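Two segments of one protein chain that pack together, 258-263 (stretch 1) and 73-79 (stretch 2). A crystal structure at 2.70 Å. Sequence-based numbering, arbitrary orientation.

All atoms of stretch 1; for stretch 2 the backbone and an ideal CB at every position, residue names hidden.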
ATOM      1  N   PHE B 258      -0.082  13.617 -14.978  1.00 39.22           N
ATOM      2  CA  PHE B 258      -0.173  14.254 -13.637  1.00 38.91           C
ATOM      3  C   PHE B 258       1.154  14.948 -13.301  1.00 38.65           C
ATOM      4  O   PHE B 258       2.224  14.400 -13.625  1.00 38.72           O
ATOM      5  CB  PHE B 258      -0.584  13.235 -12.566  1.00 38.91           C
ATOM      6  CG  PHE B 258       0.445  12.193 -12.197  1.00 39.15           C
ATOM      7  CD1 PHE B 258       1.447  12.475 -11.281  1.00 39.21           C
ATOM      8  CD2 PHE B 258       0.384  10.915 -12.732  1.00 39.39           C
ATOM      9  CE1 PHE B 258       2.382  11.512 -10.930  1.00 39.59           C
ATOM     10  CE2 PHE B 258       1.319   9.953 -12.379  1.00 39.58           C
ATOM     11  CZ  PHE B 258       2.315  10.252 -11.479  1.00 39.75           C
ATOM     12  N   VAL B 259       1.071  16.130 -12.683  1.00 38.21           N
ATOM     13  CA  VAL B 259       2.228  16.866 -12.092  1.00 38.39           C
ATOM     14  C   VAL B 259       2.484  16.283 -10.698  1.00 38.08           C
ATOM     15  O   VAL B 259       1.613  16.459  -9.825  1.00 38.22           O
ATOM     16  CB  VAL B 259       1.967  18.384 -12.029  1.00 38.55           C
ATOM     17  CG1 VAL B 259       3.047  19.121 -11.250  1.00 38.72           C
ATOM     18  CG2 VAL B 259       1.810  18.985 -13.416  1.00 38.79           C
ATOM     19  N   ILE B 260       3.624  15.609 -10.506  1.00 37.95           N
ATOM     20  CA  ILE B 260       4.009  14.967  -9.212  1.00 37.62           C
ATOM     21  C   ILE B 260       4.224  16.065  -8.162  1.00 37.22           C
ATOM     22  O   ILE B 260       4.676  17.164  -8.537  1.00 37.16           O
ATOM     23  CB  ILE B 260       5.250  14.064  -9.372  1.00 37.88           C
ATOM     24  CG1 ILE B 260       5.415  13.124  -8.175  1.00 37.93           C
ATOM     25  CG2 ILE B 260       6.507  14.886  -9.621  1.00 38.28           C
ATOM     26  CD1 ILE B 260       6.302  11.932  -8.450  1.00 38.05           C
ATOM     27  N   ALA B 261       3.905  15.764  -6.901  1.00 36.95           N
ATOM     28  CA  ALA B 261       3.950  16.705  -5.757  1.00 37.02           C
ATOM     29  C   ALA B 261       4.355  15.956  -4.484  1.00 37.04           C
ATOM     30  O   ALA B 261       4.395  14.714  -4.517  1.00 36.99           O
ATOM     31  CB  ALA B 261       2.606  17.370  -5.595  1.00 36.86           C
ATOM     32  N   GLU B 262       4.644  16.700  -3.413  1.00 37.35           N
ATOM     33  CA  GLU B 262       4.932  16.166  -2.054  1.00 37.22           C
ATOM     34  C   GLU B 262       3.967  16.815  -1.057  1.00 36.39           C
ATOM     35  O   GLU B 262       3.288  17.791  -1.438  1.00 36.69           O
ATOM     36  CB  GLU B 262       6.392  16.419  -1.663  1.00 38.25           C
ATOM     37  CG  GLU B 262       6.782  17.889  -1.621  1.00 39.42           C
ATOM     38  CD  GLU B 262       8.213  18.165  -1.186  1.00 40.61           C
ATOM     39  OE1 GLU B 262       8.593  19.352  -1.144  1.00 41.75           O
ATOM     40  OE2 GLU B 262       8.945  17.197  -0.892  1.00 41.13           O
ATOM     41  N   GLY B 263       3.909  16.286   0.167  1.00 35.07           N
ATOM     42  CA  GLY B 263       3.094  16.838   1.266  1.00 34.69           C
ATOM     43  C   GLY B 263       2.562  15.758   2.188  1.00 34.00           C
ATOM     44  O   GLY B 263       2.976  14.590   2.044  1.00 33.84           O
ATOM     45  N   UNK B  73       8.705  19.483 -16.426  1.00 50.30           N
ATOM     46  CA  UNK B  73       9.287  20.735 -15.901  1.00 49.77           C
ATOM     47  C   UNK B  73       8.367  21.421 -14.903  1.00 49.05           C
ATOM     48  O   UNK B  73       8.422  22.663 -14.818  1.00 48.92           O
ATOM     49  CB  UNK B  73       9.598  21.698 -17.049  1.00 49.77           C
ATOM     50  N   UNK B  74       7.557  20.646 -14.173  1.00 48.05           N
ATOM     51  CA  UNK B  74       6.603  21.125 -13.145  1.00 47.09           C
ATOM     52  C   UNK B  74       6.548  20.127 -11.982  1.00 45.50           C
ATOM     53  O   UNK B  74       6.508  18.909 -12.253  1.00 45.35           O
ATOM     54  CB  UNK B  74       5.208  21.318 -13.743  1.00 47.09           C
ATOM     55  N   UNK B  75       6.547  20.631 -10.742  1.00 44.58           N
ATOM     56  CA  UNK B  75       6.408  19.823  -9.491  1.00 43.77           C
ATOM     57  C   UNK B  75       5.585  20.614  -8.467  1.00 42.34           C
ATOM     58  O   UNK B  75       5.579  21.859  -8.541  1.00 42.40           O
ATOM     59  CB  UNK B  75       7.777  19.468  -8.906  1.00 43.77           C
ATOM     60  N   UNK B  76       4.920  19.902  -7.551  1.00 40.81           N
ATOM     61  CA  UNK B  76       4.248  20.474  -6.368  1.00 40.20           C
ATOM     62  C   UNK B  76       5.158  20.429  -5.155  1.00 39.63           C
ATOM     63  O   UNK B  76       5.047  19.468  -4.368  1.00 38.13           O
ATOM     64  CB  UNK B  76       2.948  19.726  -6.068  1.00 40.20           C
ATOM     65  N   UNK B  77       6.041  21.424  -5.022  1.00 40.44           N
ATOM     66  CA  UNK B  77       7.037  21.543  -3.923  1.00 41.68           C
ATOM     67  C   UNK B  77       6.471  22.467  -2.837  1.00 42.03           C
ATOM     68  O   UNK B  77       5.793  23.449  -3.198  1.00 41.62           O
ATOM     69  CB  UNK B  77       8.372  22.082  -4.441  1.00 41.68           C
ATOM     70  N   UNK B  78       6.744  22.161  -1.564  1.00 43.18           N
ATOM     71  CA  UNK B  78       6.194  22.895  -0.381  1.00 44.48           C
ATOM     72  C   UNK B  78       7.134  24.052  -0.012  1.00 45.78           C
ATOM     73  O   UNK B  78       6.614  25.130   0.336  1.00 46.04           O
ATOM     74  CB  UNK B  78       6.020  21.958   0.816  1.00 44.48           C
ATOM     75  N   UNK B  79       8.453  23.838  -0.085  1.00 47.78           N
ATOM     76  CA  UNK B  79       9.503  24.844   0.235  1.00 49.39           C
ATOM     77  C   UNK B  79      10.411  25.045  -0.985  1.00 49.70           C
ATOM     78  O   UNK B  79      11.107  24.076  -1.347  1.00 49.78           O
ATOM     79  CB  UNK B  79      10.332  24.406   1.444  1.00 49.39           C
TER

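The two segments run side by side in roughly the same direction, 21° apart, and their backbones meet in a single bridge at position 76.

Position 73 lies beyond the reach of stretch 1, which has nothing within 5.5 Å of the ideal CB. Stretch 1 leaves the choice open, and the deposited residue is Gly-73.

At position 74 the CA-to-CB bond points sideways, and the ideal CB lies 4.0 Å from CG1 of Val-259. A methyl so placed already meets the valine, so a small apolar side chain is enough. The residue is Ala-74, whose CB packs against Val-259 CG1. A water donates to Ala-74 O at 2.7 Å and accepts from Ile-260 N at 3.2 Å, linking two backbones too far apart here to bond directly.

Position 75 also points sideways, beside the aliphatic side chain of Ile-260. Its extended backbone (phi/psi -144/154) suits beta-branched residues such as valine and isoleucine; leucine would also be reasonable as an apolar neighbour. Ile-75 is found, with chi1 p; its CG2 touches CG2 of Ile-260 at 3.9 Å, while the end of the side chain leads away. Its CA also makes a CA-H...O contact with Ile-260 O at 3.3 Å.

Position 76 is the most restrictive. Its ideal CB points toward stretch 1 and would stand 2.4 Å from CB of Ala-261, a clash, so glycine is the natural expectation, and Gly-76 it is. With no side chain in the way, the CA atoms of Gly-76 and Ala-261 approach to 3.8 Å, and both polar backbone groups of the glycine are used: Gly-76 N donates to Ile-260 O at 2.9 Å, and Glu-262 N donates to Gly-76 O at 3.0 Å.

At position 77 the CA-to-CB bond points away, so stretch 1 limits size little; with the ideal CB 4.3 Å from Glu-262 OE1, a neutral polar or basic chain would suit better than an acidic one. Gln-77 is extended through chi1 and chi2, both t; its CG passes 3.6 Å from Glu-262 OE1, without a hydrogen bond to it.

Position 78 points toward stretch 1, where the carboxylate of Glu-262 reaches across. The ideal CB is 4.2 Å from OE1, so a donor might be guessed, yet the backbone already supplies one: the 78 N donates weakly to Glu-262 OE1 at 3.4 Å. The side chain need not, and a compact apolar or small polar residue is acceptable. Val-78 places CG2 3.5 Å from Glu-262 OE1.

Position 79 makes no contact with stretch 1, which imposes no preference; Tyr-79 occupies it.

Stretch 2 (73-79) GAIGQVY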
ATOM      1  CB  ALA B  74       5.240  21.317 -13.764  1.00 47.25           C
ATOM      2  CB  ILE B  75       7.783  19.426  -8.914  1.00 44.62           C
ATOM      3  CG1 ILE B  75       8.743  20.618  -8.845  1.00 45.60           C
ATOM      4  CG2 ILE B  75       8.384  18.264  -9.692  1.00 44.94           C
ATOM      5  CD1 ILE B  75       9.911  20.415  -7.907  1.00 46.18           C
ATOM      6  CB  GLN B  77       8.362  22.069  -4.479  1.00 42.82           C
ATOM      7  CG  GLN B  77       9.566  21.732  -3.614  1.00 43.70           C
ATOM      8  CD  GLN B  77      10.867  22.065  -4.301  1.00 44.82           C
ATOM      9  OE1 GLN B  77      11.013  23.114  -4.924  1.00 45.84           O
ATOM     10  NE2 GLN B  77      11.831  21.165  -4.190  1.00 45.31           N
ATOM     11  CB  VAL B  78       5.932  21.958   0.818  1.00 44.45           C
ATOM     12  CG1 VAL B  78       4.896  20.898   0.483  1.00 43.88           C
ATOM     13  CG2 VAL B  78       7.199  21.308   1.352  1.00 44.96           C
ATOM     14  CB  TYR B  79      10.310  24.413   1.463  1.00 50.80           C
ATOM     15  CG  TYR B  79       9.486  24.123   2.693  1.00 51.99           C
ATOM     16  CD1 TYR B  79       8.598  25.060   3.198  1.00 52.53           C
ATOM     17  CD2 TYR B  79       9.601  22.915   3.364  1.00 52.72           C
ATOM     18  CE1 TYR B  79       7.839  24.802   4.329  1.00 53.17           C
ATOM     19  CE2 TYR B  79       8.849  22.640   4.495  1.00 53.41           C
ATOM     20  CZ  TYR B  79       7.965  23.587   4.981  1.00 53.23           C
ATOM     21  OH  TYR B  79       7.222  23.325   6.097  1.00 52.37           O
TER
HETATM   22  O   HOH W   1       5.564  16.473 -12.926  1.00 30.55           O
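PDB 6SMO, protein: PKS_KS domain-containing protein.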